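PDB 6O2D: inner kinetochore subunit cnp3 from Schizosaccharomyces pombe, which serves as a CENP-C-type inner-kinetochore adaptor that binds centromeric DNA and supports outer-kinetochore assembly in chromosome segregation, this chain being its cupin domain. Local coordinates for residues P42-Q47 against A68-M73; G96-T101 against G113-P118. One frame throughout, in Å; residues are numbered along the deposited sequence.

Contact 1. Residues P42-Q47 against A68-M73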
loop_
_atom_site.group_PDB
_atom_site.type_symbol
_atom_site.label_atom_id
_atom_site.label_comp_id
_atom_site.label_asym_id
_atom_site.label_seq_id
_atom_site.Cartn_x
_atom_site.Cartn_y
_atom_site.Cartn_z
ATOM N N PRO B 42 -14.815 -5.011 3.333
ATOM C CA PRO B 42 -15.760 -5.916 4.011
ATOM C C PRO B 42 -16.586 -6.783 3.067
ATOM O O PRO B 42 -16.950 -7.904 3.443
ATOM C CB PRO B 42 -16.648 -4.953 4.809
ATOM C CG PRO B 42 -15.799 -3.763 5.037
ATOM C CD PRO B 42 -14.990 -3.618 3.786
ATOM N N SER B 43 -16.861 -6.323 1.847
ATOM C CA SER B 43 -17.704 -7.055 0.910
ATOM C C SER B 43 -16.919 -7.897 -0.101
ATOM O O SER B 43 -17.527 -8.452 -1.025
ATOM C CB SER B 43 -18.621 -6.081 0.162
ATOM O OG SER B 43 -19.076 -5.031 1.003
ATOM N N VAL B 44 -15.599 -8.028 0.065
ATOM C CA VAL B 44 -14.772 -8.815 -0.850
ATOM C C VAL B 44 -14.814 -10.287 -0.458
ATOM O O VAL B 44 -14.658 -10.630 0.721
ATOM C CB VAL B 44 -13.322 -8.299 -0.856
ATOM C CG1 VAL B 44 -12.435 -9.231 -1.666
ATOM C CG2 VAL B 44 -13.246 -6.885 -1.393
ATOM N N ASN B 45 -15.041 -11.159 -1.448
ATOM C CA ASN B 45 -14.957 -12.603 -1.240
ATOM C C ASN B 45 -13.511 -13.080 -1.291
ATOM O O ASN B 45 -12.716 -12.642 -2.133
ATOM C CB ASN B 45 -15.787 -13.358 -2.279
ATOM C CG ASN B 45 -17.230 -12.903 -2.307
ATOM O OD1 ASN B 45 -17.597 -12.009 -3.071
ATOM N ND2 ASN B 45 -18.058 -13.508 -1.461
ATOM N N LEU B 46 -13.175 -13.960 -0.359
ATOM C CA LEU B 46 -11.818 -14.434 -0.153
ATOM C C LEU B 46 -11.714 -15.930 -0.437
ATOM O O LEU B 46 -12.727 -16.628 -0.535
ATOM C CB LEU B 46 -11.398 -14.105 1.278
ATOM C CG LEU B 46 -11.687 -12.619 1.546
ATOM C CD1 LEU B 46 -12.096 -12.356 3.037
ATOM C CD2 LEU B 46 -10.463 -11.745 1.131
ATOM N N GLN B 47 -10.472 -16.405 -0.586
ATOM C CA GLN B 47 -10.173 -17.805 -0.918
ATOM C C GLN B 47 -9.172 -18.346 0.096
ATOM O O GLN B 47 -8.372 -17.580 0.648
ATOM C CB GLN B 47 -9.635 -17.948 -2.348
ATOM C CG GLN B 47 -10.475 -17.253 -3.417
ATOM C CD GLN B 47 -11.623 -18.124 -3.915
ATOM O OE1 GLN B 47 -12.175 -18.938 -3.167
ATOM N NE2 GLN B 47 -11.979 -17.966 -5.188
ATOM N N ALA B 68 -1.657 -5.445 -4.689
ATOM C CA ALA B 68 -2.267 -5.169 -3.391
ATOM C C ALA B 68 -3.547 -5.979 -3.207
ATOM O O ALA B 68 -4.236 -6.319 -4.177
ATOM C CB ALA B 68 -2.555 -3.674 -3.218
ATOM N N GLY B 69 -3.872 -6.258 -1.950
ATOM C CA GLY B 69 -5.042 -7.055 -1.658
ATOM C C GLY B 69 -5.429 -7.002 -0.197
ATOM O O GLY B 69 -4.980 -6.133 0.555
ATOM N N VAL B 70 -6.275 -7.958 0.195
ATOM C CA VAL B 70 -6.775 -8.053 1.558
ATOM C C VAL B 70 -6.584 -9.476 2.060
ATOM O O VAL B 70 -6.792 -10.446 1.320
ATOM C CB VAL B 70 -8.262 -7.624 1.656
ATOM C CG1 VAL B 70 -9.113 -8.335 0.613
ATOM C CG2 VAL B 70 -8.822 -7.860 3.064
ATOM N N VAL B 71 -6.151 -9.584 3.317
ATOM C CA VAL B 71 -6.023 -10.840 4.042
ATOM C C VAL B 71 -6.814 -10.697 5.334
ATOM O O VAL B 71 -6.772 -9.639 5.975
ATOM C CB VAL B 71 -4.541 -11.193 4.343
ATOM C CG1 VAL B 71 -4.428 -12.301 5.397
ATOM C CG2 VAL B 71 -3.799 -11.571 3.075
ATOM N N GLU B 72 -7.545 -11.762 5.701
ATOM C CA GLU B 72 -8.233 -11.889 6.983
ATOM C C GLU B 72 -7.716 -13.117 7.718
ATOM O O GLU B 72 -7.429 -14.138 7.093
ATOM C CB GLU B 72 -9.751 -12.046 6.847
ATOM C CG GLU B 72 -10.428 -12.141 8.197
ATOM C CD GLU B 72 -11.868 -12.447 8.102
ATOM O OE1 GLU B 72 -12.534 -11.797 7.272
ATOM O OE2 GLU B 72 -12.318 -13.357 8.827
HETATM N N MSE B 73 -7.625 -13.030 9.042
HETATM C CA MSE B 73 -7.181 -14.170 9.833
HETATM C C MSE B 73 -8.179 -14.480 10.939
HETATM O O MSE B 73 -8.462 -13.635 11.792
HETATM C CB MSE B 73 -5.809 -13.862 10.408
HETATM C CG MSE B 73 -4.784 -13.892 9.312
HETATM SE SE MSE B 73 -2.988 -13.768 9.957
HETATM C CE MSE B 73 -2.924 -11.877 10.401
#
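Leu46 and Val70 carry this contact, with Val44 and Glu72 flanking them. The side chain of Leu46 can be followed outward from an irregular loop toward strand 66-73. Its CB points at the strand, and with CG anti to the carbonyl carbon (chi1 -51°) the branch point is carried on in that direction, so that the two methyls part over different residues. CD2 goes to Val70, where it lies 3.7 Å from Val70 CG1 and also rests near the backbone, 3.9 Å from Val70 O. The leucine lies nearly perpendicular to the valine, so methyl meets methyl without the chains running alongside each other. CD1 turns the other way, toward Glu72, and comes within 4.3 Å of Glu72 OE1, a loose apolar-polar contact.

Strand 66-73 belongs to the five-stranded sheet of the cupin barrel, between strands 55-62 and 133-140. Val70 and Glu72 project from the face that the loop covers, whereas Val71 points away from it. Between these two segments there is no hydrogen bond, only side-chain packing, which suits branched aliphatic residues; Gln47 is tied by backbone bonding to Phe56 of the next strand. Val44, two residues before Leu46, also points inward and adds CG1, which lies 4.1 Å from Val70 CG1, the two valines lying antiparallel, side by side. Val70 CG1 is therefore touched by both loop residues. Leu46 and Val44 also reach Ala57 on the adjoining strand, and Leu41 packs on Val70.

Glu72 is extended through its first two torsions (chi1 -179°), which carries its carboxylate out alongside Leu46 CD1 to the partly open border of the patch. There OE2 forms a salt bridge with Lys55, while Arg134 makes a long, weak ion pair with OE1.

Contact 2. Residues G96-T101 against G113-P118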
loop_
_atom_site.group_PDB
_atom_site.type_symbol
_atom_site.label_atom_id
_atom_site.label_comp_id
_atom_site.label_asym_id
_atom_site.label_seq_id
_atom_site.Cartn_x
_atom_site.Cartn_y
_atom_site.Cartn_z
ATOM N N GLY B 96 -8.814 -6.016 14.570
ATOM C CA GLY B 96 -8.333 -7.191 15.267
ATOM C C GLY B 96 -7.060 -6.924 16.040
ATOM O O GLY B 96 -6.610 -5.785 16.200
ATOM N N LYS B 97 -6.461 -8.018 16.514
ATOM C CA LYS B 97 -5.205 -7.955 17.248
ATOM C C LYS B 97 -4.258 -9.015 16.708
ATOM O O LYS B 97 -4.644 -10.182 16.576
ATOM C CB LYS B 97 -5.427 -8.194 18.750
ATOM C CG LYS B 97 -6.822 -7.827 19.262
ATOM C CD LYS B 97 -6.932 -7.994 20.777
ATOM C CE LYS B 97 -8.354 -8.321 21.218
ATOM N NZ LYS B 97 -8.675 -9.771 21.207
ATOM N N ILE B 98 -3.016 -8.613 16.413
ATOM C CA ILE B 98 -2.001 -9.520 15.887
ATOM C C ILE B 98 -0.690 -9.279 16.618
ATOM O O ILE B 98 -0.394 -8.158 17.041
ATOM C CB ILE B 98 -1.758 -9.367 14.372
ATOM C CG1 ILE B 98 -1.199 -7.982 14.044
ATOM C CG2 ILE B 98 -3.014 -9.643 13.586
ATOM C CD1 ILE B 98 -0.879 -7.799 12.569
ATOM N N GLU B 99 0.113 -10.340 16.720
ATOM C CA GLU B 99 1.503 -10.276 17.152
ATOM C C GLU B 99 2.361 -10.729 15.984
ATOM O O GLU B 99 2.163 -11.826 15.443
ATOM C CB GLU B 99 1.752 -11.155 18.371
ATOM C CG GLU B 99 3.177 -11.135 18.895
ATOM C CD GLU B 99 3.695 -12.530 19.207
ATOM O OE1 GLU B 99 4.745 -12.654 19.870
ATOM O OE2 GLU B 99 3.057 -13.512 18.783
ATOM N N VAL B 100 3.303 -9.883 15.592
ATOM C CA VAL B 100 4.082 -10.113 14.390
ATOM C C VAL B 100 5.576 -10.083 14.702
ATOM O O VAL B 100 6.038 -9.271 15.511
ATOM C CB VAL B 100 3.681 -9.103 13.294
ATOM C CG1 VAL B 100 3.608 -7.721 13.876
ATOM C CG2 VAL B 100 4.654 -9.150 12.135
ATOM N N THR B 101 6.307 -11.025 14.094
ATOM C CA THR B 101 7.768 -11.104 14.055
ATOM C C THR B 101 8.339 -10.685 12.716
ATOM O O THR B 101 7.980 -11.245 11.667
ATOM C CB THR B 101 8.316 -12.487 14.422
ATOM O OG1 THR B 101 7.524 -13.150 15.425
ATOM C CG2 THR B 101 9.901 -12.553 14.487
ATOM N N GLY B 113 -2.308 0.440 12.773
ATOM C CA GLY B 113 -0.882 0.182 12.798
ATOM C C GLY B 113 -0.475 -0.338 11.430
ATOM O O GLY B 113 -1.252 -1.014 10.758
ATOM N N VAL B 114 0.733 0.025 11.008
ATOM C CA VAL B 114 1.304 -0.462 9.759
ATOM C C VAL B 114 2.735 -0.915 10.012
ATOM O O VAL B 114 3.450 -0.327 10.831
ATOM C CB VAL B 114 1.261 0.602 8.640
ATOM C CG1 VAL B 114 -0.175 0.925 8.271
ATOM C CG2 VAL B 114 2.003 1.859 9.063
ATOM N N PHE B 115 3.147 -1.968 9.318
ATOM C CA PHE B 115 4.533 -2.393 9.359
ATOM C C PHE B 115 4.942 -2.849 7.967
ATOM O O PHE B 115 4.100 -3.192 7.133
ATOM C CB PHE B 115 4.768 -3.488 10.413
ATOM C CG PHE B 115 4.229 -4.835 10.036
ATOM C CD1 PHE B 115 2.901 -5.149 10.254
ATOM C CD2 PHE B 115 5.057 -5.801 9.490
ATOM C CE1 PHE B 115 2.408 -6.396 9.921
ATOM C CE2 PHE B 115 4.568 -7.048 9.158
ATOM C CZ PHE B 115 3.246 -7.346 9.376
ATOM N N ILE B 116 6.251 -2.805 7.715
ATOM C CA ILE B 116 6.827 -3.225 6.448
ATOM C C ILE B 116 7.732 -4.413 6.697
ATOM O O ILE B 116 8.362 -4.531 7.751
ATOM C CB ILE B 116 7.636 -2.111 5.755
ATOM C CG1 ILE B 116 8.682 -1.543 6.726
ATOM C CG2 ILE B 116 6.715 -1.050 5.206
ATOM C CD1 ILE B 116 9.792 -0.777 6.050
ATOM N N VAL B 117 7.812 -5.287 5.706
ATOM C CA VAL B 117 8.840 -6.316 5.698
ATOM C C VAL B 117 9.752 -5.990 4.525
ATOM O O VAL B 117 9.392 -6.275 3.374
ATOM C CB VAL B 117 8.235 -7.722 5.575
ATOM C CG1 VAL B 117 9.323 -8.784 5.703
ATOM C CG2 VAL B 117 7.136 -7.921 6.607
ATOM N N PRO B 118 10.912 -5.373 4.753
ATOM C CA PRO B 118 11.798 -5.042 3.632
ATOM C C PRO B 118 12.226 -6.296 2.889
ATOM O O PRO B 118 12.143 -7.415 3.403
ATOM C CB PRO B 118 12.996 -4.360 4.304
ATOM C CG PRO B 118 12.494 -3.915 5.635
ATOM C CD PRO B 118 11.443 -4.902 6.041
#
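Val100 lies over one face of the Phe115 ring inside the cupin barrel, where strand 98-102 of the four-stranded sheet faces strand 113-117 of the five-stranded one. Val100 CA and Phe115 CA are 9.2 Å apart, a spacing bridged by side chains that reach toward each other from the two sheets. Both valine methyls stand above the same face: CG1 sits near the middle of the ring, and CG2, anti to the backbone N, is displaced toward the CZ-CE2 end. Ile98 CD1 approaches obliquely and adds a looser touch, 4.4 Å from Phe115 CE1. A large flat ring can span this gap, and the branched aliphatic residues pack against it.

Further aromatic residues set the ring's surroundings: Phe91 meets it with planes at about 20°, and Phe107, itself joined to Val100 by backbone hydrogen bonding, packs edge-to-face. Gly113, Val114 and Phe115 pair antiparallel with a strand of the second subunit, extending the sheet across the dimer, and Val114 and Ile116 pack on Phe60 of that subunit. The closest approach across the two segments is made by Val100 CG2, 3.6 Å from Phe115 CZ and equally far from Phe115 CE2.

Overall arrangement
After the N-terminal hairpin of strands 16-22 and 32-40, the chain enters the loop of contact 1. Twenty residues separate its segments; they include the unmodelled 48-52 and strand 55-62, and the contact brings the loop back onto the five-stranded sheet. Contact 2 opens later and closes over eleven residues that include strand 105-109, so the two follow in series and neither nests nor crosses. Contact 1 fastens a loop to one face of a sheet, while contact 2 joins that same sheet to the four-stranded one. Their centres are about 17 Å apart, yet they touch in the barrel interior, where CE of selenomethionine Met73 lies 3.9 Å from Ile98 CG2.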